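Side-chain contacts in beta-N-acetylhexosaminidase (Beutenbergia cavernae, PDB 5BU9), which probably catalyses the hydrolysis of terminal non-reducing N-acetyl-D-hexosamine residues in N-acetyl-beta-D-hexosaminides: residues Ile183-Phe186 against Pro187-Arg191; Ser252-Leu255 against Arg256-Gly260. One frame throughout, in Å; residues are numbered along the deposited sequence.

Contact 1 of 2, residues Ile183-Phe186 against Pro187-Arg191; sequences IKHF and PGLGR
Leu189 lays one methyl over a face of the His185 imidazole in a CH-pi contact. Its CD2 stands 3.8 Å from the ring centroid, 18° off the ring normal, and comes nearest to His185 CG. The opposite face is taken by Lys184 CG, 3.7 Å above the plane of the His185 ring and over its centre. The imidazole is thus held between two aliphatic groups. Its nitrogens remain for polar partners: ND1 bonds to Asp135 and NE2 to a bound glycerol. Asp135 also accepts a bond from the backbone N of Leu189, so it ties His185 and Leu189 together.

Phe186 makes a second CH-pi contact, with its neighbour Pro187. Its CG is anti to the backbone N (chi1 -171°), which swings the ring back beside the carbonyl and across the proline at about a right angle. Pro187 CA lies over the ring face, 3.6 Å from the centroid of Phe186. Pro187 CB follows toward the rim, 3.9 Å from Phe186 CD2. The peptide between the two is cis, as is the one before His185. With an alanine here, the face that receives Pro187 CA would be gone, and a gap would probably open against Leu254, Leu255 and Leu259.

Gly188 N closes the turn on His185 O at 2.7 Å, but this bond is bent and weak. At the backbone angles of Gly188, a side chain would jam against the preceding carbonyl oxygen. Residues 185 to 188 form a type VI turn, with cis Pro187 in third place. It leaves strand 180-186 within the Lys-His-Phe-Pro-Gly sequence seen in family 3 N-acetylglucosaminidases. Lys184 NZ, in a salt bridge with Glu81, also bonds to the glycerol, which probably came from the crystallisation liquor but is consistent with a sugar pocket here.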
ATOM      1  N   ILE A 183       0.015  -6.235   3.002  1.00 34.50           N
ATOM      2  CA  ILE A 183      -1.261  -6.591   3.641  1.00 38.81           C
ATOM      3  C   ILE A 183      -1.963  -5.287   4.045  1.00 37.70           C
ATOM      4  O   ILE A 183      -1.308  -4.324   4.457  1.00 28.27           O
ATOM      5  CB  ILE A 183      -1.055  -7.574   4.826  1.00 33.70           C
ATOM      6  CG1 ILE A 183      -0.114  -7.003   5.870  1.00 39.90           C
ATOM      7  CG2 ILE A 183      -0.469  -8.892   4.325  1.00 31.87           C
ATOM      8  CD1 ILE A 183      -0.109  -7.831   7.119  1.00 32.57           C
ATOM      9  N   LYS A 184      -3.277  -5.221   3.866  1.00 37.62           N
ATOM     10  CA  LYS A 184      -4.009  -3.953   4.053  1.00 28.55           C
ATOM     11  C   LYS A 184      -5.424  -4.243   4.608  1.00 33.29           C
ATOM     12  O   LYS A 184      -5.913  -5.364   4.432  1.00 37.17           O
ATOM     13  CB  LYS A 184      -4.055  -3.205   2.728  1.00 25.91           C
ATOM     14  CG  LYS A 184      -4.858  -3.891   1.614  1.00 34.26           C
ATOM     15  CD  LYS A 184      -4.654  -3.100   0.329  1.00 27.85           C
ATOM     16  CE  LYS A 184      -5.646  -3.482  -0.739  1.00 28.76           C
ATOM     17  NZ  LYS A 184      -5.385  -2.784  -2.063  1.00 33.17           N
ATOM     18  N   HIS A 185      -6.076  -3.310   5.305  1.00 33.77           N
ATOM     19  CA  HIS A 185      -5.573  -1.991   5.690  1.00 32.93           C
ATOM     20  C   HIS A 185      -5.552  -1.876   7.209  1.00 39.80           C
ATOM     21  O   HIS A 185      -6.601  -1.788   7.836  1.00 34.15           O
ATOM     22  CB  HIS A 185      -6.472  -0.858   5.133  1.00 26.33           C
ATOM     23  CG  HIS A 185      -6.915  -1.050   3.718  1.00 37.67           C
ATOM     24  ND1 HIS A 185      -7.791  -2.045   3.338  1.00 30.41           N
ATOM     25  CD2 HIS A 185      -6.636  -0.342   2.593  1.00 31.27           C
ATOM     26  CE1 HIS A 185      -8.019  -1.953   2.038  1.00 56.32           C
ATOM     27  NE2 HIS A 185      -7.338  -0.921   1.561  1.00 31.25           N
ATOM     28  N   PHE A 186      -4.366  -1.846   7.793  1.00 33.57           N
ATOM     29  CA  PHE A 186      -4.204  -1.907   9.238  1.00 37.57           C
ATOM     30  C   PHE A 186      -4.736  -0.631   9.901  1.00 36.70           C
ATOM     31  O   PHE A 186      -4.459   0.473   9.434  1.00 29.10           O
ATOM     32  CB  PHE A 186      -2.721  -2.118   9.574  1.00 28.53           C
ATOM     33  CG  PHE A 186      -2.470  -2.397  10.996  1.00 37.63           C
ATOM     34  CD1 PHE A 186      -2.452  -3.699  11.455  1.00 34.83           C
ATOM     35  CD2 PHE A 186      -2.247  -1.368  11.886  1.00 26.91           C
ATOM     36  CE1 PHE A 186      -2.209  -3.991  12.781  1.00 34.12           C
ATOM     37  CE2 PHE A 186      -2.002  -1.654  13.252  1.00 35.58           C
ATOM     38  CZ  PHE A 186      -1.991  -2.961  13.686  1.00 45.16           C
ATOM     39  N   PRO A 187      -5.479  -0.766  11.004  1.00 30.60           N
ATOM     40  CA  PRO A 187      -5.763  -1.994  11.781  1.00 30.35           C
ATOM     41  C   PRO A 187      -7.024  -2.767  11.377  1.00 37.97           C
ATOM     42  O   PRO A 187      -7.417  -3.715  12.079  1.00 35.67           O
ATOM     43  CB  PRO A 187      -5.916  -1.459  13.220  1.00 34.38           C
ATOM     44  CG  PRO A 187      -6.525  -0.069  13.016  1.00 25.69           C
ATOM     45  CD  PRO A 187      -5.912   0.463  11.704  1.00 24.77           C
ATOM     46  N   GLY A 188      -7.627  -2.406  10.255  1.00 35.62           N
ATOM     47  CA  GLY A 188      -8.795  -3.112   9.751  1.00 26.96           C
ATOM     48  C   GLY A 188      -9.889  -2.173   9.260  1.00 47.61           C
ATOM     49  O   GLY A 188     -10.388  -1.335   9.997  1.00 40.05           O
ATOM     50  N   LEU A 189     -10.265  -2.309   7.994  1.00 32.30           N
ATOM     51  CA  LEU A 189     -11.239  -1.413   7.373  1.00 25.99           C
ATOM     52  C   LEU A 189     -12.570  -2.116   7.144  1.00 46.84           C
ATOM     53  O   LEU A 189     -13.474  -1.554   6.529  1.00 31.87           O
ATOM     54  CB  LEU A 189     -10.682  -0.899   6.047  1.00 30.87           C
ATOM     55  CG  LEU A 189     -10.977   0.494   5.523  1.00 44.69           C
ATOM     56  CD1 LEU A 189     -10.970   1.532   6.633  1.00 25.37           C
ATOM     57  CD2 LEU A 189      -9.929   0.841   4.470  1.00 27.98           C
ATOM     58  N   GLY A 190     -12.690  -3.345   7.640  1.00 28.72           N
ATOM     59  CA  GLY A 190     -13.882  -4.126   7.396  1.00 28.85           C
ATOM     60  C   GLY A 190     -15.062  -3.799   8.282  1.00 29.14           C
ATOM     61  O   GLY A 190     -16.089  -4.460   8.190  1.00 43.71           O
ATOM     62  N   ARG A 191     -14.940  -2.792   9.146  1.00 28.43           N
ATOM     63  CA  ARG A 191     -16.033  -2.497  10.067  1.00 33.73           C
ATOM     64  C   ARG A 191     -16.489  -1.024  10.048  1.00 30.08           C
ATOM     65  O   ARG A 191     -17.423  -0.662  10.766  1.00 45.07           O
ATOM     66  CB  ARG A 191     -15.640  -2.920  11.485  1.00 29.66           C
ATOM     67  CG  ARG A 191     -15.109  -4.375  11.536  1.00 34.41           C
ATOM     68  CD  ARG A 191     -15.068  -4.884  12.994  1.00 35.22           C
ATOM     69  NE  ARG A 191     -16.427  -4.993  13.510  1.00 54.79           N
ATOM     70  CZ  ARG A 191     -16.759  -5.483  14.696  1.00 79.77           C
ATOM     71  NH1 ARG A 191     -15.822  -5.923  15.545  1.00 53.24           N
ATOM     72  NH2 ARG A 191     -18.047  -5.529  15.027  1.00 38.29           N
TER

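Contact 2 of 2, residues Ser252-Leu255 against Arg256-Gly260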
ATOM      1  N   SER A 252       3.380   2.977  15.131  1.00 33.62           N
ATOM      2  CA  SER A 252       4.624   2.643  15.788  1.00 37.69           C
ATOM      3  C   SER A 252       4.434   1.807  17.055  1.00 42.59           C
ATOM      4  O   SER A 252       5.099   0.798  17.190  1.00 44.44           O
ATOM      5  CB  SER A 252       5.415   3.917  16.107  1.00 33.45           C
ATOM      6  OG  SER A 252       6.049   4.390  14.933  1.00 34.03           O
ATOM      7  N   ASP A 253       3.556   2.199  17.981  1.00 31.77           N
ATOM      8  CA  ASP A 253       3.418   1.418  19.222  1.00 41.49           C
ATOM      9  C   ASP A 253       2.695   0.089  18.970  1.00 34.10           C
ATOM     10  O   ASP A 253       3.146  -0.912  19.434  1.00 40.83           O
ATOM     11  CB  ASP A 253       2.690   2.201  20.335  1.00 36.72           C
ATOM     12  CG  ASP A 253       3.361   3.556  20.649  1.00 84.75           C
ATOM     13  OD1 ASP A 253       4.490   3.814  20.163  1.00 77.37           O
ATOM     14  OD2 ASP A 253       2.756   4.372  21.386  1.00 77.46           O
ATOM     15  N   LEU A 254       1.598   0.077  18.217  1.00 33.55           N
ATOM     16  CA  LEU A 254       0.845  -1.159  18.023  1.00 42.70           C
ATOM     17  C   LEU A 254       1.479  -2.055  16.950  1.00 40.14           C
ATOM     18  O   LEU A 254       1.903  -3.183  17.227  1.00 37.86           O
ATOM     19  CB  LEU A 254      -0.613  -0.850  17.652  1.00 31.67           C
ATOM     20  CG  LEU A 254      -1.545  -2.068  17.465  1.00 35.12           C
ATOM     21  CD1 LEU A 254      -1.532  -3.003  18.686  1.00 35.75           C
ATOM     22  CD2 LEU A 254      -2.966  -1.691  17.084  1.00 31.94           C
ATOM     23  N   LEU A 255       1.532  -1.541  15.727  1.00 36.25           N
ATOM     24  CA  LEU A 255       2.016  -2.273  14.549  1.00 36.61           C
ATOM     25  C   LEU A 255       3.491  -2.662  14.685  1.00 66.57           C
ATOM     26  O   LEU A 255       3.812  -3.839  14.660  1.00 33.85           O
ATOM     27  CB  LEU A 255       1.817  -1.434  13.277  1.00 28.87           C
ATOM     28  CG  LEU A 255       2.297  -2.103  11.989  1.00 52.04           C
ATOM     29  CD1 LEU A 255       1.671  -3.486  11.819  1.00 28.49           C
ATOM     30  CD2 LEU A 255       1.965  -1.222  10.801  1.00 30.49           C
ATOM     31  N   ARG A 256       4.388  -1.686  14.838  1.00 28.41           N
ATOM     32  CA  ARG A 256       5.802  -2.004  14.977  1.00 32.32           C
ATOM     33  C   ARG A 256       6.167  -2.533  16.378  1.00 35.73           C
ATOM     34  O   ARG A 256       7.046  -3.390  16.510  1.00 42.49           O
ATOM     35  CB  ARG A 256       6.682  -0.794  14.667  1.00 36.84           C
ATOM     36  CG  ARG A 256       6.600  -0.272  13.256  1.00 40.03           C
ATOM     37  CD  ARG A 256       7.792   0.652  12.969  1.00 34.25           C
ATOM     38  NE  ARG A 256       7.604   1.352  11.700  1.00 47.52           N
ATOM     39  CZ  ARG A 256       7.904   0.826  10.520  1.00 46.62           C
ATOM     40  NH1 ARG A 256       8.412  -0.392  10.457  1.00 37.96           N
ATOM     41  NH2 ARG A 256       7.708   1.515   9.407  1.00 43.49           N
ATOM     42  N   GLY A 257       5.519  -2.024  17.422  1.00 43.23           N
ATOM     43  CA  GLY A 257       5.898  -2.408  18.779  1.00 40.74           C
ATOM     44  C   GLY A 257       5.305  -3.731  19.211  1.00 45.37           C
ATOM     45  O   GLY A 257       6.008  -4.722  19.257  1.00 66.68           O
ATOM     46  N   GLN A 258       4.000  -3.737  19.493  1.00 40.41           N
ATOM     47  CA  GLN A 258       3.251  -4.922  19.940  1.00 63.66           C
ATOM     48  C   GLN A 258       3.351  -6.102  18.963  1.00 47.80           C
ATOM     49  O   GLN A 258       3.684  -7.225  19.365  1.00 51.88           O
ATOM     50  CB  GLN A 258       1.760  -4.574  20.141  1.00 48.86           C
ATOM     51  CG  GLN A 258       1.227  -4.663  21.561  1.00 63.62           C
ATOM     52  CD  GLN A 258       1.735  -3.529  22.450  1.00109.90           C
ATOM     53  OE1 GLN A 258       1.666  -2.350  22.074  1.00 99.41           O
ATOM     54  NE2 GLN A 258       2.253  -3.882  23.638  1.00 78.54           N
ATOM     55  N   LEU A 259       3.050  -5.825  17.693  1.00 44.88           N
ATOM     56  CA  LEU A 259       2.936  -6.836  16.648  1.00 53.04           C
ATOM     57  C   LEU A 259       4.310  -7.163  16.061  1.00 48.31           C
ATOM     58  O   LEU A 259       4.470  -8.170  15.359  1.00 51.30           O
ATOM     59  CB  LEU A 259       1.959  -6.362  15.551  1.00 32.54           C
ATOM     60  CG  LEU A 259       0.516  -6.883  15.712  1.00 56.22           C
ATOM     61  CD1 LEU A 259      -0.044  -6.691  17.095  1.00 37.86           C
ATOM     62  CD2 LEU A 259      -0.426  -6.252  14.738  1.00 37.17           C
ATOM     63  N   GLY A 260       5.294  -6.312  16.367  1.00 43.75           N
ATOM     64  CA  GLY A 260       6.682  -6.544  16.004  1.00 34.81           C
ATOM     65  C   GLY A 260       7.017  -6.370  14.520  1.00 45.99           C
ATOM     66  O   GLY A 260       8.012  -6.899  14.031  1.00 51.47           O
TER
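This is a local contact along the last turns of helix 248-258, between Ser252-Leu255 and Arg256-Gly260, where the backbone winds as a pi-helix. The helix precedes strand 264-267, and one flank packs on strand 180-186 and helix 212-222.

Leu254 uses both its backbone and its side chain. Its O takes the N-H of Leu259 at 2.9 Å, nearly head-on, with a C=O...N angle of 175°. With chi1 at -178° and chi2 at 54°, Leu254 turns CD1 to within 3.9 Å of Gln258 CB, the two side chains meeting at about a right angle. Leu254 CD1 also lies loosely against Leu259 CD1, 4.3 Å away.

Bonds from residue i+5 to residue i define a pi-helical segment, and three occur in succession. Gln258 N reaches Asp253 O at 3.0 Å, and Gly257 N reaches Ser252 O in a weak, bent bond. Gly257 suits this path: a CB there would clash with Asp253 O. Family 3 enzymes build their N-terminal domain on a TIM-barrel fold, and this helix belongs to that domain.

Arg256 leaves the helix on another side. Its CB rests 3.4 Å from Ser252 O, and its chain runs extended from CG to NE. The guanidinium then pairs with Asp294 and bonds to the carbonyls of Gly292 and Gly263. Ser252 OG bonds to Ala291 O in the same region. At the far end, Leu259 CB packs 3.3 Å from Leu255 O, and Gly260 leaves helical geometry with a positive phi.

How the contacts relate
The two contacts come in series along the chain, contact 1 first, and their centres lie about 15 Å apart. Both fall within the family 3 N-terminal domain. Contact 1 sits at the end of strand 180-186 and in the loop after it, nearer the centre of the chain. Contact 2 is on helix 248-258 and the residues just after it. This helix lies between strands 227-230 and 264-267 along the chain; strand 227-230 is the parallel neighbour of strand 180-186. Phe186 joins them: its CE1 is 3.5 Å from Leu259 CD2, and its CE2 is 3.8 Å from Leu255 CB. The helix thus backs a turn whose His185 meets the bound glycerol, which may mark a pocket.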